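PDB 3OXN: putative transcriptional regulator, LysR family from Vibrio parahaemolyticus, which probably acts as a DNA-binding transcription factor of the LysR family, this chain being its substrate-binding (effector-sensing) part without the DNA-binding helix-turn-helix domain. Local coordinates for residues Gly126-Ala129 against Leu130-Ala134. Sequence-based numbering, arbitrary orientation.
Sequences GVKA and LIEQA
Lys128 and Glu132, one helical turn apart, form an i to i+4 salt bridge: Lys128 NZ lies 2.6 Å from Glu132 OE1 and meets that oxygen nearly along its C-O axis. The lysine reaches it by bending at its second torsion (chi2 -90°) and then running on extended, which lays CD and CE alongside the same carboxylate oxygen. Glu132 also bends at chi2 (74°), and its carboxylate folds back past the lysine's carbonyl oxygen, CD standing 3.7 Å from Lys128 O. That carbonyl oxygen accepts Glu132 N in turn, so the two residues are tied through backbone and side chains alike. Both residues belong to helix 125-134, the crossover helix between the parallel strands 117-120 and 142-146 in one lobe of the periplasmic-binding-protein-like fold of LysR effector domains. On a different side of the helix, Val127 and Ile131 make a looser apolar pair, CG1 of the valine being 4.4 Å from CD1 of the isoleucine. Ile131 CG1 passes 3.3 Å from Val127 O, the oxygen that takes the hydrogen bond from Ile131 N. Leu130 extends its CD1 methyl back to 3.2 Å from Gly126 O; the same oxygen accepts the hydrogen bond from Leu130 N. Gln133 N closes the series on Ala129 O at 2.9 Å. Beyond the helix, Glu132 OE2 forms a second salt bridge with Arg141, so each carboxylate oxygen has a cationic partner, which would probably favour the ionised form. Val127 and Ile131 are buried: the valine packs on Arg75 and Phe192, the isoleucine on Phe187 and Phe189.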
loop_
_atom_site.group_PDB
_atom_site.type_symbol
_atom_site.label_atom_id
_atom_site.label_comp_id
_atom_site.label_asym_id
_atom_site.label_seq_id
_atom_site.Cartn_x
_atom_site.Cartn_y
_atom_site.Cartn_z
ATOM N N GLY A 126 -8.291 11.660 7.943
ATOM C CA GLY A 126 -8.077 12.607 9.023
ATOM C C GLY A 126 -7.126 13.736 8.650
ATOM O O GLY A 126 -7.349 14.901 9.016
ATOM N N VAL A 127 -6.056 13.400 7.925
ATOM C CA VAL A 127 -5.136 14.411 7.396
ATOM C C VAL A 127 -5.714 15.133 6.182
ATOM O O VAL A 127 -5.448 16.306 5.980
ATOM C CB VAL A 127 -3.768 13.806 7.019
ATOM C CG1 VAL A 127 -2.845 14.888 6.442
ATOM C CG2 VAL A 127 -3.140 13.148 8.228
ATOM N N LYS A 128 -6.486 14.403 5.377
ATOM C CA LYS A 128 -7.255 14.945 4.251
ATOM C C LYS A 128 -8.173 16.055 4.752
ATOM O O LYS A 128 -8.338 17.098 4.107
ATOM C CB LYS A 128 -8.126 13.830 3.659
ATOM C CG LYS A 128 -8.358 13.876 2.163
ATOM C CD LYS A 128 -9.581 14.667 1.775
ATOM C CE LYS A 128 -9.852 14.481 0.283
ATOM N NZ LYS A 128 -11.176 15.029 -0.144
ATOM N N ALA A 129 -8.785 15.800 5.906
ATOM C CA ALA A 129 -9.674 16.761 6.528
ATOM C C ALA A 129 -8.867 17.969 6.990
ATOM O O ALA A 129 -9.331 19.100 6.916
ATOM C CB ALA A 129 -10.410 16.114 7.693
ATOM N N LEU A 130 -7.657 17.720 7.480
ATOM C CA LEU A 130 -6.765 18.797 7.911
ATOM C C LEU A 130 -6.464 19.798 6.789
ATOM O O LEU A 130 -6.473 21.006 7.009
ATOM C CB LEU A 130 -5.455 18.229 8.474
ATOM C CG LEU A 130 -5.341 18.082 9.992
ATOM C CD1 LEU A 130 -6.649 17.623 10.597
ATOM C CD2 LEU A 130 -4.230 17.109 10.320
ATOM N N ILE A 131 -6.187 19.285 5.596
ATOM C CA ILE A 131 -5.824 20.129 4.473
ATOM C C ILE A 131 -7.055 20.794 3.875
ATOM O O ILE A 131 -6.992 21.915 3.373
ATOM C CB ILE A 131 -5.140 19.315 3.383
ATOM C CG1 ILE A 131 -4.034 18.458 3.984
ATOM C CG2 ILE A 131 -4.588 20.225 2.312
ATOM C CD1 ILE A 131 -3.321 17.606 2.959
ATOM N N GLU A 132 -8.173 20.086 3.930
ATOM C CA GLU A 132 -9.418 20.593 3.417
ATOM C C GLU A 132 -9.790 21.795 4.263
ATOM O O GLU A 132 -10.324 22.792 3.766
ATOM C CB GLU A 132 -10.488 19.519 3.511
ATOM C CG GLU A 132 -11.164 19.244 2.191
ATOM C CD GLU A 132 -10.282 18.462 1.235
ATOM O OE1 GLU A 132 -10.767 17.468 0.641
ATOM O OE2 GLU A 132 -9.101 18.835 1.087
ATOM N N GLN A 133 -9.463 21.704 5.547
ATOM C CA GLN A 133 -9.790 22.740 6.516
ATOM C C GLN A 133 -8.824 23.930 6.442
ATOM O O GLN A 133 -9.122 25.030 6.935
ATOM C CB GLN A 133 -9.799 22.133 7.914
ATOM C CG GLN A 133 -10.296 23.068 8.975
ATOM C CD GLN A 133 -11.465 23.922 8.513
ATOM O OE1 GLN A 133 -11.509 25.117 8.808
ATOM N NE2 GLN A 133 -12.416 23.317 7.781
ATOM N N ALA A 134 -7.668 23.703 5.819
ATOM C CA ALA A 134 -6.651 24.736 5.648
ATOM C C ALA A 134 -6.943 25.477 4.359
ATOM O O ALA A 134 -6.619 26.652 4.208
ATOM C CB ALA A 134 -5.283 24.109 5.591
#